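Local coordinates for 6-carboxyhexanoate--coa ligase (Bacillus subtilis, PDB 5FLG), which is a ligase of the 6-carboxyhexanoate--CoA ligase family, modelled here with phosphoaminophosphonic acid-adenylate ester, pimelic acid and magnesium ions bound, at residues Asp199-Gly203 against Arg214-Met218; Asp122-Leu128 against Lys141-Arg146; Lys74-Leu79 against Ala179-Arg184. All coordinates share one frame; numbering follows the deposited sequence.

Contact 1 (Asp199-Gly203 against Arg214-Met218); sequences DYITG and RITAM. With PML (pimelic acid), chain C.
Gly203 and Ile215 form a hydrogen-bonded antiparallel pair at the open end of the beta-hairpin made by strands 203-207 and 211-215. Both polar backbone atoms of each residue are used: Gly203 N donates to Ile215 O at 3.0 Å, and Ile215 N returns a nearly straight bond to Gly203 O at 2.9 Å. Glycine suits the first position because Met218 CG lies close beside its N and CA. Beyond the pair the chains stay tied as they leave the sheet. Met218 N reaches Ile201 O at 2.8 Å, bent at hydrogen to 134°, while Thr202 OG1 gives its proton to Thr216 O at 3.1 Å, approaching tilted from the carbonyl plane. Threonine serves twice here, since its methyl CG2 packs against the neighbouring carbonyl, Ile215 O. Ile201 adds an apolar touch, its CD1 lying 3.9 Å from Ala217 CB.

These paired backbones present two side chains to one carboxylate of pimelic acid. A bend at chi3 (68°) turns the end of the Arg214 chain, so that NE donates to ligand O11 at 3.0 Å and NH2 to ligand O12 at 3.2 Å, a two-pronged grip by the edge of the guanidinium. Tyr200 OH also donates to ligand O12, at a very short 2.5 Å, with that oxygen in the plane of the ring. Thus O12 has two donors from this contact, and the charge of arginine probably suits a carboxylate. Arg214 NH1 is bound instead by Thr83, and Thr216 OG1 by the backbone of Val86.

Strand 211-215 is bonded on its other side to strand 81-84, through Arg214 with His82 and Asn84. Helix 89-102 covers Ile215 and Met218 through Ala96, whereas helix 170-184 meets Tyr200 and Arg214 through Arg171 and Ile172.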
loop_
_atom_site.group_PDB
_atom_site.type_symbol
_atom_site.label_atom_id
_atom_site.label_comp_id
_atom_site.label_asym_id
_atom_site.label_seq_id
_atom_site.Cartn_x
_atom_site.Cartn_y
_atom_site.Cartn_z
ATOM N N ASP A 199 0.017 -26.284 3.524
ATOM C CA ASP A 199 0.091 -27.217 2.405
ATOM C C ASP A 199 1.510 -27.246 1.857
ATOM O O ASP A 199 1.728 -27.713 0.742
ATOM C CB ASP A 199 -0.881 -26.810 1.308
ATOM C CG ASP A 199 -0.754 -25.334 0.942
ATOM O OD1 ASP A 199 -0.133 -24.527 1.705
ATOM O OD2 ASP A 199 -1.235 -24.990 -0.146
ATOM N N TYR A 200 2.486 -26.886 2.695
ATOM C CA TYR A 200 3.891 -26.980 2.277
ATOM C C TYR A 200 4.819 -27.261 3.447
ATOM O O TYR A 200 4.888 -26.467 4.404
ATOM C CB TYR A 200 4.292 -25.691 1.593
ATOM C CG TYR A 200 5.530 -25.826 0.764
ATOM C CD1 TYR A 200 5.481 -26.395 -0.506
ATOM C CD2 TYR A 200 6.780 -25.470 1.287
ATOM C CE1 TYR A 200 6.623 -26.517 -1.281
ATOM C CE2 TYR A 200 7.938 -25.667 0.556
ATOM C CZ TYR A 200 7.864 -26.185 -0.720
ATOM O OH TYR A 200 9.003 -26.278 -1.475
ATOM N N ILE A 201 5.427 -28.448 3.434
ATOM C CA ILE A 201 6.131 -28.962 4.609
ATOM C C ILE A 201 7.653 -28.974 4.481
ATOM O O ILE A 201 8.366 -29.325 5.428
ATOM C CB ILE A 201 5.645 -30.365 4.966
ATOM C CG1 ILE A 201 6.008 -31.355 3.860
ATOM C CG2 ILE A 201 4.145 -30.356 5.181
ATOM C CD1 ILE A 201 5.872 -32.799 4.292
ATOM N N THR A 202 8.149 -28.605 3.306
ATOM C CA THR A 202 9.592 -28.425 3.112
ATOM C C THR A 202 10.097 -27.155 3.732
ATOM O O THR A 202 9.383 -26.147 3.776
ATOM C CB THR A 202 9.958 -28.416 1.645
ATOM O OG1 THR A 202 9.526 -29.641 1.056
ATOM C CG2 THR A 202 11.445 -28.272 1.454
ATOM N N GLY A 203 11.246 -27.267 4.408
ATOM C CA GLY A 203 11.922 -26.101 4.954
ATOM C C GLY A 203 13.404 -26.183 4.662
ATOM O O GLY A 203 13.820 -26.900 3.751
ATOM N N ARG A 214 17.989 -27.848 1.886
ATOM C CA ARG A 214 16.563 -28.085 1.954
ATOM C C ARG A 214 16.295 -29.364 2.719
ATOM O O ARG A 214 16.961 -30.355 2.511
ATOM C CB ARG A 214 15.990 -28.227 0.526
ATOM C CG ARG A 214 16.328 -27.069 -0.357
ATOM C CD ARG A 214 15.828 -27.255 -1.773
ATOM N NE ARG A 214 14.382 -27.226 -1.820
ATOM C CZ ARG A 214 13.632 -28.160 -2.391
ATOM N NH1 ARG A 214 14.186 -29.236 -2.909
ATOM N NH2 ARG A 214 12.316 -28.020 -2.421
ATOM N N ILE A 215 15.222 -29.374 3.497
ATOM C CA ILE A 215 14.816 -30.531 4.224
ATOM C C ILE A 215 13.331 -30.810 3.921
ATOM O O ILE A 215 12.458 -29.986 4.203
ATOM C CB ILE A 215 15.022 -30.296 5.726
ATOM C CG1 ILE A 215 16.508 -29.986 6.009
ATOM C CG2 ILE A 215 14.560 -31.505 6.500
ATOM C CD1 ILE A 215 16.817 -29.590 7.438
ATOM N N THR A 216 13.043 -31.958 3.312
ATOM C CA THR A 216 11.770 -32.101 2.591
ATOM C C THR A 216 10.536 -32.291 3.484
ATOM O O THR A 216 9.426 -32.018 3.055
ATOM C CB THR A 216 11.797 -33.246 1.579
ATOM O OG1 THR A 216 12.074 -34.491 2.248
ATOM C CG2 THR A 216 12.802 -32.967 0.507
ATOM N N ALA A 217 10.735 -32.627 4.743
ATOM C CA ALA A 217 9.649 -32.588 5.696
ATOM C C ALA A 217 10.132 -31.963 6.991
ATOM O O ALA A 217 11.011 -32.520 7.657
ATOM C CB ALA A 217 9.137 -34.000 5.964
ATOM N N MET A 218 9.452 -30.902 7.429
ATOM C CA MET A 218 9.870 -30.183 8.656
ATOM C C MET A 218 8.698 -30.010 9.624
ATOM O O MET A 218 8.854 -29.498 10.742
ATOM C CB MET A 218 10.449 -28.813 8.296
ATOM C CG MET A 218 11.821 -28.865 7.652
ATOM S SD MET A 218 13.105 -29.254 8.863
ATOM C CE MET A 218 13.475 -27.641 9.527
HETATM C C1 PML C . 12.116 -24.636 -0.388
HETATM O O11 PML C . 13.362 -24.688 -0.649
HETATM O O12 PML C . 11.288 -25.388 -1.013
HETATM C C2 PML C . 11.721 -23.971 0.944
HETATM C C3 PML C . 10.693 -22.851 0.891
HETATM C C4 PML C . 9.816 -22.759 2.152
HETATM C C5 PML C . 9.734 -21.378 2.775
HETATM C C6 PML C . 8.318 -20.903 3.087
HETATM C C7 PML C . 7.441 -20.838 1.835
HETATM O O71 PML C . 7.795 -20.103 0.882
HETATM O O72 PML C . 6.330 -21.425 1.834
#

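Contact 2 (Asp122-Leu128 against Lys141-Arg146). With ANP (phosphoaminophosphonic acid-adenylate ester), chain D.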
loop_
_atom_site.group_PDB
_atom_site.type_symbol
_atom_site.label_atom_id
_atom_site.label_comp_id
_atom_site.label_asym_id
_atom_site.label_seq_id
_atom_site.Cartn_x
_atom_site.Cartn_y
_atom_site.Cartn_z
ATOM N N ASP A 122 3.602 -16.750 15.609
ATOM C CA ASP A 122 2.837 -15.652 15.042
ATOM C C ASP A 122 3.660 -14.482 14.532
ATOM O O ASP A 122 3.115 -13.528 13.997
ATOM C CB ASP A 122 1.765 -15.176 16.026
ATOM C CG ASP A 122 0.635 -16.198 16.184
ATOM O OD1 ASP A 122 0.547 -17.124 15.347
ATOM O OD2 ASP A 122 -0.102 -16.127 17.186
ATOM N N VAL A 123 4.977 -14.571 14.663
ATOM C CA VAL A 123 5.829 -13.514 14.214
ATOM C C VAL A 123 5.824 -13.483 12.692
ATOM O O VAL A 123 5.890 -14.511 12.059
ATOM C CB VAL A 123 7.274 -13.711 14.716
ATOM C CG1 VAL A 123 8.199 -12.772 13.969
ATOM C CG2 VAL A 123 7.338 -13.496 16.232
ATOM N N ARG A 124 5.629 -12.289 12.146
ATOM C CA ARG A 124 5.336 -12.059 10.742
ATOM C C ARG A 124 6.591 -11.928 9.885
ATOM O O ARG A 124 6.552 -12.042 8.653
ATOM C CB ARG A 124 4.524 -10.771 10.630
ATOM C CG ARG A 124 3.162 -10.880 11.296
ATOM C CD ARG A 124 2.710 -9.531 11.832
ATOM N NE ARG A 124 1.281 -9.510 12.141
ATOM C CZ ARG A 124 0.717 -10.134 13.177
ATOM N NH1 ARG A 124 1.448 -10.859 14.022
ATOM N NH2 ARG A 124 -0.598 -10.062 13.346
ATOM N N GLY A 125 7.713 -11.655 10.545
ATOM C CA GLY A 125 9.000 -11.685 9.876
ATOM C C GLY A 125 9.857 -12.715 10.563
ATOM O O GLY A 125 9.404 -13.838 10.838
ATOM N N ALA A 126 11.115 -12.338 10.806
ATOM C CA ALA A 126 12.096 -13.249 11.329
ATOM C C ALA A 126 12.474 -12.815 12.733
ATOM O O ALA A 126 12.356 -11.643 13.084
ATOM C CB ALA A 126 13.347 -13.253 10.458
ATOM N N VAL A 127 12.864 -13.801 13.519
ATOM C CA VAL A 127 13.403 -13.586 14.832
ATOM C C VAL A 127 14.907 -13.596 14.730
ATOM O O VAL A 127 15.466 -14.420 14.018
ATOM C CB VAL A 127 12.951 -14.729 15.756
ATOM C CG1 VAL A 127 13.683 -14.647 17.098
ATOM C CG2 VAL A 127 11.433 -14.676 15.935
ATOM N N LEU A 128 15.560 -12.728 15.498
ATOM C CA LEU A 128 17.006 -12.690 15.565
ATOM C C LEU A 128 17.469 -13.214 16.914
ATOM O O LEU A 128 17.052 -12.703 17.962
ATOM C CB LEU A 128 17.514 -11.248 15.392
ATOM C CG LEU A 128 17.795 -10.681 13.997
ATOM C CD1 LEU A 128 16.632 -10.879 13.048
ATOM C CD2 LEU A 128 18.165 -9.208 14.073
ATOM N N LYS A 141 8.994 -7.918 18.517
ATOM C CA LYS A 141 7.846 -8.691 18.974
ATOM C C LYS A 141 7.154 -9.415 17.810
ATOM O O LYS A 141 7.822 -10.145 17.081
ATOM C CB LYS A 141 6.863 -7.778 19.712
ATOM C CG LYS A 141 7.500 -6.930 20.793
ATOM C CD LYS A 141 6.434 -6.293 21.669
ATOM C CE LYS A 141 7.008 -5.793 22.990
ATOM N NZ LYS A 141 5.934 -5.602 24.007
ATOM N N GLU A 142 5.830 -9.267 17.653
ATOM C CA GLU A 142 5.087 -10.078 16.670
ATOM C C GLU A 142 5.385 -9.623 15.268
ATOM O O GLU A 142 4.914 -10.224 14.295
ATOM C CB GLU A 142 3.555 -10.030 16.869
ATOM C CG GLU A 142 3.035 -10.769 18.105
ATOM C CD GLU A 142 3.621 -12.164 18.285
ATOM O OE1 GLU A 142 3.169 -13.118 17.597
ATOM O OE2 GLU A 142 4.446 -12.336 19.209
ATOM N N LYS A 143 6.003 -8.459 15.144
ATOM C CA LYS A 143 6.172 -7.912 13.820
ATOM C C LYS A 143 7.348 -8.655 13.160
ATOM O O LYS A 143 7.228 -9.177 12.064
ATOM C CB LYS A 143 6.395 -6.411 13.897
ATOM C CG LYS A 143 6.878 -5.823 12.590
ATOM C CD LYS A 143 6.677 -4.318 12.524
ATOM C CE LYS A 143 7.240 -3.783 11.214
ATOM N NZ LYS A 143 6.536 -2.557 10.751
ATOM N N GLY A 144 8.384 -8.908 13.940
ATOM C CA GLY A 144 9.562 -9.555 13.444
ATOM C C GLY A 144 10.339 -8.641 12.537
ATOM O O GLY A 144 10.001 -7.481 12.392
ATOM N N VAL A 145 11.474 -9.126 12.051
ATOM C CA VAL A 145 12.300 -8.342 11.168
ATOM C C VAL A 145 12.009 -8.834 9.776
ATOM O O VAL A 145 12.111 -10.027 9.506
ATOM C CB VAL A 145 13.805 -8.534 11.485
ATOM C CG1 VAL A 145 14.672 -7.894 10.413
ATOM C CG2 VAL A 145 14.140 -7.952 12.858
ATOM N N ARG A 146 11.669 -7.921 8.881
ATOM C CA ARG A 146 11.194 -8.311 7.555
ATOM C C ARG A 146 12.254 -7.972 6.520
ATOM O O ARG A 146 12.514 -6.834 6.248
ATOM C CB ARG A 146 9.883 -7.626 7.208
ATOM C CG ARG A 146 9.201 -8.232 5.968
ATOM C CD ARG A 146 8.446 -9.544 6.240
ATOM N NE ARG A 146 8.022 -10.146 4.962
ATOM C CZ ARG A 146 7.282 -11.246 4.796
ATOM N NH1 ARG A 146 6.834 -11.939 5.829
ATOM N NH2 ARG A 146 7.073 -11.704 3.551
HETATM P PG ANP D . 3.673 -16.166 1.728
HETATM O O1G ANP D . 2.567 -15.499 0.958
HETATM O O2G ANP D . 3.296 -17.545 2.195
HETATM O O3G ANP D . 5.018 -16.158 1.078
HETATM P PB ANP D . 5.263 -15.108 4.004
HETATM O O1B ANP D . 6.344 -14.763 3.042
HETATM O O2B ANP D . 4.900 -14.268 5.172
HETATM N N3B ANP D . 3.773 -15.195 3.132
HETATM P PA ANP D . 6.498 -17.707 3.964
HETATM O O1A ANP D . 5.943 -19.052 4.066
HETATM O O2A ANP D . 7.126 -17.177 2.707
HETATM O O3A ANP D . 5.472 -16.616 4.554
HETATM O "O5'" ANP D . 7.635 -17.654 5.160
HETATM C "C5'" ANP D . 7.473 -18.404 6.331
HETATM C "C4'" ANP D . 7.801 -17.530 7.544
HETATM O "O4'" ANP D . 9.123 -17.000 7.386
HETATM C "C3'" ANP D . 6.861 -16.341 7.664
HETATM O "O3'" ANP D . 5.751 -16.634 8.504
HETATM C "C2'" ANP D . 7.724 -15.307 8.325
HETATM O "O2'" ANP D . 7.780 -15.585 9.725
HETATM C "C1'" ANP D . 9.066 -15.608 7.720
HETATM N N9 ANP D . 9.266 -14.732 6.559
HETATM C C8 ANP D . 8.682 -14.824 5.312
HETATM N N7 ANP D . 9.191 -13.875 4.491
HETATM C C5 ANP D . 10.077 -13.144 5.234
HETATM C C6 ANP D . 10.942 -11.971 5.034
HETATM N N6 ANP D . 10.986 -11.315 3.870
HETATM N N1 ANP D . 11.717 -11.550 6.058
HETATM C C2 ANP D . 11.678 -12.156 7.250
HETATM N N3 ANP D . 10.977 -13.271 7.514
HETATM C C4 ANP D . 10.097 -13.715 6.585
HETATM O O HOH W 1 4.181 -15.331 17.906
#
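The pocket for phosphoaminophosphonic acid-adenylate ester is walled here by the chain running into strand 127-130 and the loop that follows strand 135-136, joined by Ala126 and Val145 in a single antiparallel hydrogen-bonded bridge. Ala126 N donates to Val145 O at 2.8 Å, and Val145 N answers to Ala126 O at 2.9 Å. Behind the bridge, Leu128 CD1 packs on Val145 CG2.

Arg146 carries the contact into the pocket. With CG anti to the backbone N and a bend at chi2 (79°), its guanidinium lies with one face against the adenine near N7. NH1 is shared in two directions: it donates to Arg124 O at 2.8 Å, in the guanidinium plane, and to the beta-phosphate oxygen O2B of the ligand at 3.1 Å. NH2 grips ligand O1B at 3.2 Å and forms a salt bridge with Glu32, so the flat guanidinium, with its several N-H donors, is held between base, phosphate and backbone. The ribose is held from the other segment, ligand O2' donating to Gly125 O at 2.6 Å.

Gly144, at a positive phi of 71°, brings its bare CA to 3.5 Å from Val123 CG1. Nearer the surface, Arg124 N donates to Glu142 O, and a water accepts from Asp122 N at 2.8 Å while donating to Glu142 OE1.

Contact 3 (Lys74-Leu79 against Ala179-Arg184); sequences KTIQPL and ASKVSR
Leu79, Ser180 and Arg184 bury the most surface where the chain leaving strand 74-76 lies on helix 170-184. Ser180 provides the sole hydrogen bond between the segments: Leu79 N donates to its OG at 3.2 Å, almost straight at 166°. That oxygen has a second role, bonding back to Leu176 O one helical turn earlier, so a small hydroxyl bonds to a carbonyl of its own helix and also receives an amide arriving after Pro78. The OG sits beside its own backbone N (chi1 -61°), on the side from which that amide comes.

Leu79 then straddles the helix surface. Its CD1 lies 3.9 Å from Ala179 O and its CD2 4.0 Å from Ser183 OG, while CG rests near Ser180 OG; the small residues Ala179, Ser180 and Ser183 allow the branched side chain to approach closely.

At the other end Arg184 reaches back along the strand. Ile76 CG2 meets its NE at 3.5 Å, and Ile76 CD1 also rests on Ser180 O. Lys74 CG covers one guanidinium face, 3.8 Å from NH2. The aliphatic part of the lysine therefore lies against the guanidinium, although the like charges come within 4.5 Å, from Lys74 NZ to Arg184 NH2.

The short strand and helix segments cross at 103°, with axes 10.4 Å apart. Strand 74-76 is the edge of a small parallel sheet, bonded to strand 250-252, whose Ile250 and Ile252 touch Ile76; Tyr212 of strand 211-215 touches Leu79 and Ala179.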
loop_
_atom_site.group_PDB
_atom_site.type_symbol
_atom_site.label_atom_id
_atom_site.label_comp_id
_atom_site.label_asym_id
_atom_site.label_seq_id
_atom_site.Cartn_x
_atom_site.Cartn_y
_atom_site.Cartn_z
ATOM N N LYS A 74 23.349 -4.496 -5.578
ATOM C CA LYS A 74 24.440 -5.423 -5.609
ATOM C C LYS A 74 23.868 -6.719 -6.102
ATOM O O LYS A 74 22.848 -7.181 -5.570
ATOM C CB LYS A 74 24.982 -5.622 -4.199
ATOM C CG LYS A 74 25.962 -6.775 -4.095
ATOM C CD LYS A 74 27.130 -6.594 -5.050
ATOM C CE LYS A 74 28.152 -7.698 -4.845
ATOM N NZ LYS A 74 29.539 -7.227 -5.137
ATOM N N THR A 75 24.666 -7.423 -6.887
ATOM C CA THR A 75 24.253 -8.693 -7.461
ATOM C C THR A 75 25.140 -9.770 -6.907
ATOM O O THR A 75 26.324 -9.668 -7.038
ATOM C CB THR A 75 24.372 -8.628 -9.007
ATOM O OG1 THR A 75 23.420 -7.689 -9.488
ATOM C CG2 THR A 75 24.123 -9.940 -9.649
ATOM N N ILE A 76 24.539 -10.860 -6.443
ATOM C CA ILE A 76 25.237 -12.008 -5.900
ATOM C C ILE A 76 24.716 -13.302 -6.469
ATOM O O ILE A 76 23.621 -13.353 -7.051
ATOM C CB ILE A 76 25.087 -12.093 -4.377
ATOM C CG1 ILE A 76 23.626 -12.174 -3.989
ATOM C CG2 ILE A 76 25.750 -10.907 -3.681
ATOM C CD1 ILE A 76 23.392 -12.476 -2.531
ATOM N N GLN A 77 25.536 -14.335 -6.355
ATOM C CA GLN A 77 25.151 -15.709 -6.598
ATOM C C GLN A 77 24.257 -16.280 -5.518
ATOM O O GLN A 77 24.301 -15.835 -4.384
ATOM C CB GLN A 77 26.382 -16.610 -6.662
ATOM C CG GLN A 77 27.355 -16.254 -7.762
ATOM C CD GLN A 77 26.960 -16.836 -9.104
ATOM O OE1 GLN A 77 26.983 -16.128 -10.087
ATOM N NE2 GLN A 77 26.628 -18.135 -9.155
ATOM N N PRO A 78 23.323 -17.166 -5.917
ATOM C CA PRO A 78 22.589 -17.922 -4.933
ATOM C C PRO A 78 23.549 -18.835 -4.203
ATOM O O PRO A 78 24.558 -19.248 -4.748
ATOM C CB PRO A 78 21.580 -18.727 -5.769
ATOM C CG PRO A 78 22.268 -18.906 -7.080
ATOM C CD PRO A 78 23.070 -17.640 -7.297
ATOM N N LEU A 79 23.216 -19.152 -2.967
ATOM C CA LEU A 79 23.874 -20.242 -2.268
ATOM C C LEU A 79 23.796 -21.506 -3.093
ATOM O O LEU A 79 22.768 -21.788 -3.700
ATOM C CB LEU A 79 23.210 -20.473 -0.908
ATOM C CG LEU A 79 23.305 -19.328 0.099
ATOM C CD1 LEU A 79 22.343 -19.578 1.244
ATOM C CD2 LEU A 79 24.726 -19.123 0.622
ATOM N N ALA A 179 17.404 -16.204 1.663
ATOM C CA ALA A 179 18.440 -16.871 2.353
ATOM C C ALA A 179 19.805 -16.434 1.878
ATOM O O ALA A 179 20.714 -16.342 2.684
ATOM C CB ALA A 179 18.316 -18.366 2.278
ATOM N N SER A 180 19.960 -16.233 0.573
ATOM C CA SER A 180 21.222 -15.738 0.055
ATOM C C SER A 180 21.568 -14.324 0.541
ATOM O O SER A 180 22.712 -14.028 0.915
ATOM C CB SER A 180 21.213 -15.802 -1.469
ATOM O OG SER A 180 21.053 -17.134 -1.874
ATOM N N LYS A 181 20.597 -13.429 0.508
ATOM C CA LYS A 181 20.838 -12.111 1.058
ATOM C C LYS A 181 21.209 -12.191 2.534
ATOM O O LYS A 181 22.194 -11.589 2.967
ATOM C CB LYS A 181 19.626 -11.205 0.918
ATOM C CG LYS A 181 19.740 -9.986 1.811
ATOM C CD LYS A 181 18.833 -8.847 1.399
ATOM C CE LYS A 181 18.785 -7.824 2.508
ATOM N NZ LYS A 181 18.041 -6.600 2.142
ATOM N N VAL A 182 20.446 -12.977 3.291
ATOM C CA VAL A 182 20.635 -13.045 4.714
ATOM C C VAL A 182 22.001 -13.655 5.037
ATOM O O VAL A 182 22.715 -13.162 5.899
ATOM C CB VAL A 182 19.500 -13.824 5.378
ATOM C CG1 VAL A 182 19.821 -14.118 6.832
ATOM C CG2 VAL A 182 18.208 -13.023 5.294
ATOM N N SER A 183 22.355 -14.730 4.348
ATOM C CA SER A 183 23.579 -15.451 4.669
ATOM C C SER A 183 24.847 -14.634 4.404
ATOM O O SER A 183 25.897 -14.890 4.996
ATOM C CB SER A 183 23.635 -16.717 3.871
ATOM O OG SER A 183 24.726 -17.515 4.261
ATOM N N ARG A 184 24.765 -13.769 3.401
ATOM C CA ARG A 184 25.832 -12.842 3.064
ATOM C C ARG A 184 26.191 -11.928 4.257
ATOM O O ARG A 184 27.309 -11.457 4.390
ATOM C CB ARG A 184 25.360 -11.997 1.891
ATOM C CG ARG A 184 26.374 -10.994 1.383
ATOM C CD ARG A 184 26.381 -10.967 -0.141
ATOM N NE ARG A 184 27.276 -9.939 -0.665
ATOM C CZ ARG A 184 27.076 -8.642 -0.479
ATOM N NH1 ARG A 184 26.035 -8.238 0.234
ATOM N NH2 ARG A 184 27.930 -7.761 -0.970
#

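In the fold
The three contacts stand about 20 to 21 Å apart, centre to centre, and none touches another; the nearest atoms of contacts 2 and 3 are about 7 Å apart. Along the chain, contact 3 opens first, contact 2 forms and closes within the span it encloses, and contact 1 follows. Contacts 1 and 2 both reach the seven-stranded mixed sheet, through the 203-207 and 211-215 hairpin and through strand 127-130, and so place the pimelic acid and nucleotide-analogue pockets along one framework. Contact 3 instead joins strand 74-76 and the chain after it to helix 170-184; the same helix supplies Arg171, Ile172 and Ala175 to the pimelic acid pocket that contact 1 lines.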